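Local coordinates for protein putative beta-glucosidase (Bifidobacterium adolescentis, PDB 5WAB) that hydrolyses beta-glucosidic linkages as a family 3 glycoside hydrolase, and may also release terminal alpha-L-arabinopyranosyl groups from ginsenoside Rb2, at residues A[209-212]-A[213-216]; A[284-287]-A[288-291]; A[297-301]-A[302-306]; A[337-340]-A[341-344]. All coordinates share one frame; numbering follows the deposited sequence.

Contact 1 (A[209-212]-A[213-216]); sequences AQNR and WLLT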
# COMPACT_ATOMS: atom_id res chain seq x y z
N ALA A 209 -8.74 -5.35 -18.77
CA ALA A 209 -10.19 -5.43 -18.91
C ALA A 209 -10.62 -6.54 -19.85
O ALA A 209 -11.79 -6.93 -19.85
CB ALA A 209 -10.73 -4.09 -19.42
N GLN A 210 -9.67 -7.09 -20.61
CA GLN A 210 -9.91 -8.04 -21.69
C GLN A 210 -9.15 -9.34 -21.46
O GLN A 210 -9.14 -10.21 -22.34
CB GLN A 210 -9.47 -7.36 -22.99
CG GLN A 210 -9.86 -7.97 -24.29
CD GLN A 210 -9.53 -7.04 -25.43
OE1 GLN A 210 -9.66 -5.83 -25.30
NE2 GLN A 210 -9.06 -7.59 -26.55
N ASN A 211 -8.53 -9.50 -20.30
CA ASN A 211 -7.59 -10.58 -20.02
C ASN A 211 -8.35 -11.69 -19.31
O ASN A 211 -8.54 -11.64 -18.09
CB ASN A 211 -6.43 -10.05 -19.18
CG ASN A 211 -5.22 -10.96 -19.20
OD1 ASN A 211 -5.34 -12.17 -19.41
ND2 ASN A 211 -4.05 -10.39 -18.94
N ARG A 212 -8.77 -12.71 -20.06
CA ARG A 212 -9.53 -13.80 -19.45
C ARG A 212 -8.66 -14.61 -18.49
O ARG A 212 -9.14 -15.06 -17.44
CB ARG A 212 -10.11 -14.71 -20.53
CG ARG A 212 -10.92 -15.86 -19.96
CD ARG A 212 -11.70 -16.57 -21.04
NE ARG A 212 -12.38 -17.74 -20.52
CZ ARG A 212 -13.57 -17.71 -19.91
NH1 ARG A 212 -14.21 -16.56 -19.75
NH2 ARG A 212 -14.12 -18.84 -19.47
N TRP A 213 -7.39 -14.81 -18.84
CA TRP A 213 -6.49 -15.49 -17.92
C TRP A 213 -6.42 -14.77 -16.58
O TRP A 213 -6.49 -15.40 -15.52
CB TRP A 213 -5.09 -15.60 -18.54
CG TRP A 213 -4.07 -16.15 -17.60
CD1 TRP A 213 -3.90 -17.46 -17.26
CD2 TRP A 213 -3.08 -15.41 -16.88
NE1 TRP A 213 -2.86 -17.58 -16.37
CE2 TRP A 213 -2.34 -16.34 -16.13
CE3 TRP A 213 -2.75 -14.06 -16.80
CZ2 TRP A 213 -1.28 -15.95 -15.30
CZ3 TRP A 213 -1.70 -13.68 -15.98
CH2 TRP A 213 -0.98 -14.62 -15.24
N LEU A 214 -6.32 -13.44 -16.62
CA LEU A 214 -6.21 -12.68 -15.38
C LEU A 214 -7.53 -12.70 -14.61
O LEU A 214 -7.57 -13.09 -13.44
CB LEU A 214 -5.79 -11.24 -15.71
CG LEU A 214 -5.50 -10.32 -14.53
CD1 LEU A 214 -4.24 -10.78 -13.80
CD2 LEU A 214 -5.36 -8.87 -15.00
N LEU A 215 -8.63 -12.31 -15.27
CA LEU A 215 -9.90 -12.10 -14.59
C LEU A 215 -10.66 -13.39 -14.30
O LEU A 215 -11.55 -13.38 -13.44
CB LEU A 215 -10.79 -11.17 -15.42
CG LEU A 215 -10.27 -9.77 -15.77
CD1 LEU A 215 -11.35 -8.96 -16.48
CD2 LEU A 215 -9.77 -9.05 -14.52
N THR A 216 -10.34 -14.49 -14.98
CA THR A 216 -11.09 -15.72 -14.81
C THR A 216 -10.20 -16.88 -14.40
O THR A 216 -10.43 -17.49 -13.35
CB THR A 216 -11.86 -16.07 -16.10
OG1 THR A 216 -12.74 -14.99 -16.43
CG2 THR A 216 -12.68 -17.35 -15.91
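Asn211 and Leu214 set their side chains at about a right angle where the chain enters helix 212-222, the amide carbon CG of Asn211 resting 3.5 Å from CB of Leu214. Asn211 is the N-cap. Its CG lies anti to the backbone N (chi1 -163°), which swings the amide forward over the first turn, and Asn211 OD1 accepts from Leu214 N at 3.2 Å. The donor stands above the amide's carbonyl plane, well off any lone pair. The same Asn211 OD1 lies near the plane of the Trp213 indole at its edge, beside CE3, and touches Trp213 CB at 3.5 Å, while the ring itself packs on Leu176 and Arg177 of helix 173-180. The extended Arg212, next to the cap, carries its guanidinium past Thr216, one turn further on, whose CG2 sits over one face near the rim. Thr216 OG1 is bonded to Ala245 O. Asn211 O receives Leu215 N at 2.9 Å, a nearly straight bond. With an alanine in place of Asn211, the Leu214 N-H would probably lose its capping acceptor OD1. Asn211, its side chain buried, thus serves two first-turn amides, through OD1 and its carbonyl, a polar cap at a partly buried helix start.

Contact 2 (A[284-287]-A[288-291]); sequences LVNK and TRSA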
# COMPACT_ATOMS: atom_id res chain seq x y z
N LEU A 284 -24.14 -8.20 -5.98
CA LEU A 284 -23.54 -7.02 -5.37
C LEU A 284 -24.60 -6.13 -4.74
O LEU A 284 -24.43 -5.64 -3.62
CB LEU A 284 -22.73 -6.24 -6.41
CG LEU A 284 -22.15 -4.94 -5.87
CD1 LEU A 284 -21.21 -5.21 -4.70
CD2 LEU A 284 -21.45 -4.18 -6.97
N VAL A 285 -25.70 -5.89 -5.46
CA VAL A 285 -26.78 -5.09 -4.91
C VAL A 285 -27.34 -5.75 -3.65
O VAL A 285 -27.57 -5.08 -2.64
CB VAL A 285 -27.88 -4.87 -5.97
CG1 VAL A 285 -29.14 -4.32 -5.34
CG2 VAL A 285 -27.38 -3.90 -7.04
N ASN A 286 -27.52 -7.07 -3.68
CA ASN A 286 -28.06 -7.77 -2.52
C ASN A 286 -27.08 -7.74 -1.35
O ASN A 286 -27.50 -7.65 -0.19
CB ASN A 286 -28.44 -9.20 -2.89
CG ASN A 286 -29.68 -9.25 -3.79
OD1 ASN A 286 -30.55 -8.38 -3.71
ND2 ASN A 286 -29.75 -10.25 -4.66
N LYS A 287 -25.77 -7.82 -1.63
CA LYS A 287 -24.78 -7.74 -0.55
C LYS A 287 -24.79 -6.37 0.12
O LYS A 287 -24.55 -6.28 1.33
CB LYS A 287 -23.38 -8.04 -1.09
CG LYS A 287 -23.14 -9.49 -1.46
CD LYS A 287 -21.74 -9.68 -2.03
CE LYS A 287 -21.54 -11.11 -2.53
NZ LYS A 287 -20.18 -11.31 -3.12
N THR A 288 -25.06 -5.31 -0.63
CA THR A 288 -25.02 -3.95 -0.12
C THR A 288 -26.40 -3.40 0.22
O THR A 288 -26.50 -2.26 0.66
CB THR A 288 -24.35 -3.04 -1.14
OG1 THR A 288 -25.13 -3.02 -2.34
CG2 THR A 288 -22.96 -3.55 -1.47
N ARG A 289 -27.46 -4.20 0.03
CA ARG A 289 -28.82 -3.70 0.15
C ARG A 289 -29.12 -3.25 1.58
O ARG A 289 -29.68 -2.16 1.79
CB ARG A 289 -29.82 -4.78 -0.27
CG ARG A 289 -31.28 -4.34 -0.27
CD ARG A 289 -32.21 -5.48 -0.67
NE ARG A 289 -31.89 -5.99 -2.00
CZ ARG A 289 -32.40 -5.51 -3.13
NH1 ARG A 289 -33.28 -4.51 -3.10
NH2 ARG A 289 -32.04 -6.03 -4.30
N SER A 290 -28.76 -4.07 2.56
CA SER A 290 -29.08 -3.76 3.95
C SER A 290 -28.48 -2.42 4.37
O SER A 290 -29.18 -1.57 4.95
CB SER A 290 -28.61 -4.88 4.87
OG SER A 290 -29.23 -4.78 6.14
N ALA A 291 -27.19 -2.21 4.10
CA ALA A 291 -26.56 -0.96 4.52
C ALA A 291 -27.17 0.24 3.82
O ALA A 291 -27.24 1.33 4.41
CB ALA A 291 -25.05 -1.03 4.26
O HOH W 1 -27.83 -6.51 2.09
O HOH W 2 -25.00 -4.47 3.19
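The amide oxygen OD1 of Asn286 is gripped by two nitrogens of one guanidinium: Arg289 NH2 reaches it at 2.8 Å and Arg289 NE at 3.2 Å. The approach is side-on, with OD1 at the edge of the guanidinium and close to its plane, although the amide and guanidinium planes are turned 40° apart. The NE bond lies in the amide's carbonyl plane, whereas the NH2 donor is tilted somewhat from it. Arg289 runs beside Asn286 in the same direction, and a bend at chi3 (-59°) turns its end back to put both nitrogens on one oxygen. CG1 of Val285 also touches the group, 3.5 Å from Arg289 NH2.

One residue earlier, Thr288 turns its hydroxyl back to the preceding turn. Thr288 OG1 stands between the backbone N and the carbonyl carbon (chi1 63°), which places it 3.0 Å from Leu284 O and within a similar distance of Val285 O; its one proton may serve either. Its methyl CG2 meets Leu284 CD1. Beyond Thr288 the helical bonding slackens: Arg289 N makes a long, weak bond to Asn286 O, and two waters step in, one linking Asn286 O to Ser290 N, the other Lys287 O to Ala291 N.

These residues form the last turns of helix 271-292. Val285 and Thr288 pack on Tyr40, just before strand 41-44 of the parallel sheet, and Thr288 also touches Trp194 ahead of strand 195-198, while Arg289 NH2 has a second acceptor in Gly36 O.

Contact 3 (A[297-301]-A[302-306]); sequences YHFDV and DAHDE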
# COMPACT_ATOMS: atom_id res chain seq x y z
N TYR A 297 -28.94 7.92 8.94
CA TYR A 297 -27.77 7.65 9.76
C TYR A 297 -26.75 8.77 9.60
O TYR A 297 -26.42 9.17 8.48
CB TYR A 297 -27.13 6.31 9.40
CG TYR A 297 -25.82 6.12 10.14
CD1 TYR A 297 -25.81 5.72 11.47
CD2 TYR A 297 -24.60 6.34 9.51
CE1 TYR A 297 -24.62 5.55 12.15
CE2 TYR A 297 -23.41 6.17 10.18
CZ TYR A 297 -23.42 5.77 11.50
OH TYR A 297 -22.24 5.61 12.18
N HIS A 298 -26.24 9.26 10.73
CA HIS A 298 -25.21 10.28 10.75
C HIS A 298 -24.01 9.75 11.53
O HIS A 298 -24.16 9.35 12.69
CB HIS A 298 -25.74 11.57 11.38
CG HIS A 298 -26.79 12.25 10.57
ND1 HIS A 298 -28.01 11.67 10.30
CD2 HIS A 298 -26.81 13.47 9.97
CE1 HIS A 298 -28.73 12.49 9.56
NE2 HIS A 298 -28.03 13.59 9.36
N PHE A 299 -22.85 9.74 10.90
CA PHE A 299 -21.66 9.21 11.55
C PHE A 299 -21.09 10.22 12.53
O PHE A 299 -21.26 11.44 12.38
CB PHE A 299 -20.59 8.82 10.51
CG PHE A 299 -19.98 9.98 9.76
CD1 PHE A 299 -18.87 10.65 10.27
CD2 PHE A 299 -20.48 10.37 8.53
CE1 PHE A 299 -18.29 11.70 9.57
CE2 PHE A 299 -19.91 11.42 7.83
CZ PHE A 299 -18.81 12.09 8.35
N ASP A 300 -20.42 9.71 13.56
CA ASP A 300 -19.80 10.55 14.58
C ASP A 300 -18.56 11.21 14.00
O ASP A 300 -17.55 10.55 13.75
CB ASP A 300 -19.46 9.71 15.81
CG ASP A 300 -19.14 10.54 17.03
OD1 ASP A 300 -18.70 11.70 16.88
OD2 ASP A 300 -19.32 10.03 18.16
N VAL A 301 -18.65 12.53 13.76
CA VAL A 301 -17.53 13.25 13.14
C VAL A 301 -16.31 13.21 14.05
O VAL A 301 -15.19 12.95 13.59
CB VAL A 301 -17.94 14.69 12.81
CG1 VAL A 301 -16.72 15.52 12.47
CG2 VAL A 301 -18.95 14.71 11.67
N ASP A 302 -16.50 13.49 15.34
CA ASP A 302 -15.37 13.53 16.26
C ASP A 302 -14.76 12.15 16.46
O ASP A 302 -13.54 12.02 16.58
CB ASP A 302 -15.79 14.13 17.60
CG ASP A 302 -16.08 15.62 17.51
OD1 ASP A 302 -15.52 16.29 16.62
OD2 ASP A 302 -16.88 16.11 18.34
N ALA A 303 -15.60 11.12 16.52
CA ALA A 303 -15.08 9.76 16.68
C ALA A 303 -14.23 9.35 15.49
O ALA A 303 -13.17 8.74 15.65
CB ALA A 303 -16.21 8.77 16.90
N HIS A 304 -14.70 9.67 14.27
CA HIS A 304 -13.93 9.33 13.08
C HIS A 304 -12.65 10.16 12.99
O HIS A 304 -11.61 9.66 12.54
CB HIS A 304 -14.78 9.53 11.83
CG HIS A 304 -15.88 8.53 11.67
ND1 HIS A 304 -16.62 8.42 10.51
CD2 HIS A 304 -16.36 7.59 12.51
CE1 HIS A 304 -17.51 7.45 10.65
NE2 HIS A 304 -17.38 6.94 11.86
N ASP A 305 -12.71 11.42 13.43
CA ASP A 305 -11.52 12.26 13.43
C ASP A 305 -10.47 11.74 14.40
O ASP A 305 -9.27 11.93 14.18
CB ASP A 305 -11.89 13.70 13.77
CG ASP A 305 -10.70 14.63 13.75
OD1 ASP A 305 -10.01 14.69 12.71
OD2 ASP A 305 -10.44 15.29 14.78
N GLU A 306 -10.90 11.06 15.47
CA GLU A 306 -9.95 10.47 16.40
C GLU A 306 -9.31 9.22 15.82
O GLU A 306 -8.13 8.95 16.09
CB GLU A 306 -10.65 10.14 17.72
CG GLU A 306 -11.04 11.35 18.53
CD GLU A 306 -11.90 10.99 19.72
OE1 GLU A 306 -12.23 9.80 19.87
OE2 GLU A 306 -12.23 11.90 20.51
O HOH W 3 -19.28 13.86 19.15
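Phe299 and His304 form the aromatic part of this contact, at the start of helix 301-313. Their planes are nearly parallel, 7° apart, but offset along their planes, so that little of one ring lies over the other, with centroids 4.8 Å apart. The closest approach is at one side of the phenyl ring, where CD1 of Phe299 lies 3.2 Å from ND1 of His304; CB of Phe299 also meets His304 CE1. Phe299 holds its CG between the backbone N and the carbonyl carbon (chi1 68°), a rotamer that brings the ring alongside the imidazole. One face of the imidazole carries Asp300 O, which lies 3.3 Å from His304 CG.

The hydrogen bonds belong to the helix start. Asp300 is the N-cap, and its OD1 accepts from Ala303 N at 3.2 Å, the donor standing above the carboxylate plane. Further along, His304 N bonds to Asp300 O and Asp305 N to Val301 O, the first regular turns. A van der Waals contact accompanies the cap, Ala303 CB lying 3.4 Å from CG of Asp300.

Charge and water make up the rest. The carboxylates of Asp300 and Asp302 do not touch, and a water donates to Asp300 OD1 and, weakly, to Asp302 OD2; Asp302 OD1 is bridged to Lys358. The imidazole nitrogens of His304 are bonded to Glu95 and Glu96 of helix 83-99. Acidic groups at this helix N-terminus would probably be favoured by the helix dipole, and with two glutamates on its ring nitrogens His304 would probably be drawn toward the protonated form.

Contact 4 (A[337-340]-A[341-344]); sequences IGEF and ARTP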
# COMPACT_ATOMS: atom_id res chain seq x y z
N ILE A 337 9.71 26.68 11.05
CA ILE A 337 10.08 27.20 9.74
C ILE A 337 9.56 26.25 8.66
O ILE A 337 9.67 25.03 8.79
CB ILE A 337 11.60 27.40 9.61
CG1 ILE A 337 12.12 28.36 10.68
CG2 ILE A 337 11.97 27.93 8.23
CD1 ILE A 337 13.61 28.57 10.61
N GLY A 338 9.01 26.83 7.60
CA GLY A 338 8.50 26.02 6.49
C GLY A 338 7.01 26.23 6.32
O GLY A 338 6.22 26.09 7.25
N GLU A 339 6.63 26.58 5.09
CA GLU A 339 5.23 26.89 4.78
C GLU A 339 4.32 25.68 5.00
O GLU A 339 3.10 25.86 5.16
CB GLU A 339 5.12 27.39 3.34
CG GLU A 339 3.74 27.88 2.92
CD GLU A 339 3.22 28.98 3.82
OE1 GLU A 339 4.03 29.83 4.25
OE2 GLU A 339 2.00 29.00 4.09
N PHE A 340 4.87 24.47 5.01
CA PHE A 340 4.05 23.29 5.27
C PHE A 340 3.42 23.34 6.66
O PHE A 340 2.37 22.72 6.88
CB PHE A 340 4.90 22.02 5.15
CG PHE A 340 5.39 21.74 3.75
CD1 PHE A 340 4.52 21.26 2.78
CD2 PHE A 340 6.71 21.93 3.42
CE1 PHE A 340 4.97 21.00 1.50
CE2 PHE A 340 7.17 21.67 2.14
CZ PHE A 340 6.30 21.20 1.18
N ALA A 341 4.03 24.07 7.59
CA ALA A 341 3.47 24.16 8.94
C ALA A 341 2.21 25.01 8.98
O ALA A 341 1.35 24.79 9.84
CB ALA A 341 4.52 24.71 9.90
N ARG A 342 2.09 25.98 8.08
CA ARG A 342 0.88 26.80 7.99
C ARG A 342 -0.07 26.32 6.91
O ARG A 342 -1.29 26.33 7.12
CB ARG A 342 1.25 28.27 7.78
CG ARG A 342 0.05 29.19 7.71
CD ARG A 342 0.49 30.63 7.58
NE ARG A 342 1.52 30.82 6.57
CZ ARG A 342 2.04 32.01 6.27
NH1 ARG A 342 1.61 33.09 6.90
NH2 ARG A 342 2.98 32.12 5.34
N THR A 343 0.44 25.91 5.75
CA THR A 343 -0.37 25.37 4.67
C THR A 343 -0.01 23.90 4.51
O THR A 343 0.90 23.56 3.73
CB THR A 343 -0.15 26.13 3.36
OG1 THR A 343 -0.26 27.53 3.59
CG2 THR A 343 -1.18 25.70 2.32
N PRO A 344 -0.67 22.99 5.22
CA PRO A 344 -0.21 21.60 5.25
C PRO A 344 -0.49 20.88 3.94
O PRO A 344 -1.48 21.14 3.25
CB PRO A 344 -1.02 20.99 6.40
CG PRO A 344 -2.25 21.81 6.45
CD PRO A 344 -1.83 23.21 6.10
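A beta turn closed by Ala341 N to Gly338 O, running into an alpha turn closed by Thr343 N to Glu339 O, leaves the C-terminal end of strand 334-337, in the six-stranded mixed sheet of the family 3 C-terminal domain, and is tied together by Glu339. Its carboxylate forms a salt bridge with Arg342, gripped side-on by two nitrogens, one to each oxygen. Arg342 NH2 meets Glu339 OE1 at 2.7 Å, on the syn lone pair and in the guanidinium plane, in a nearly straight bond. Arg342 NE reaches Glu339 OE2 at 3.1 Å, also on the syn side but tilted from the guanidinium plane. The carboxylate and guanidinium planes are 41° apart. The anti lone pair of Glu339 OE2 takes the hydroxyl of Thr343, OG1 lying 2.7 Å away, which leaves OE2 with two donors. Glu339 reaches both partners because its chain bends at chi2 (57°), folding the carboxylate back over the turn.

Of the two backbone bonds, Thr343 N to Glu339 O is 2.7 Å long and nearly straight. Gly338 has backbone angles at which a CB would be jammed against the preceding carbonyl, which by itself calls for glycine. The Phe340 ring packs on Phe407 of strand 403-409 and on Leu381, while Ala341 packs on Phe407 and Leu363.

An alanine in place of Glu339 would probably leave the guanidinium of Arg342 without its paired charge and the Thr343 hydroxyl without an acceptor. At the far end, the CA of Pro344 makes a C-H...O contact with Phe340 O, 3.3 Å apart.

All four contacts are partly buried, contact 2 having no fully exposed touching residue, and all lie well out from the centre of the chain. Contact 1 caps a helix of the N-terminal domain, while contact 4 lies in the C-terminal one, on the opposite side of the chain's centre. Contacts 2 and 3 are neighbours in sequence, on consecutive helices, their nearest atoms about 7 Å apart. Contacts 1 and 3 share the N-cap chemistry, an amide oxygen in one and a carboxylate in the other. Contact 2 instead sits at a helix's last turns, where an arginine grips an asparagine side chain and two waters bridge weakened backbone bonding. Contact 4 alone has a salt bridge across its segments, in a turn after a strand.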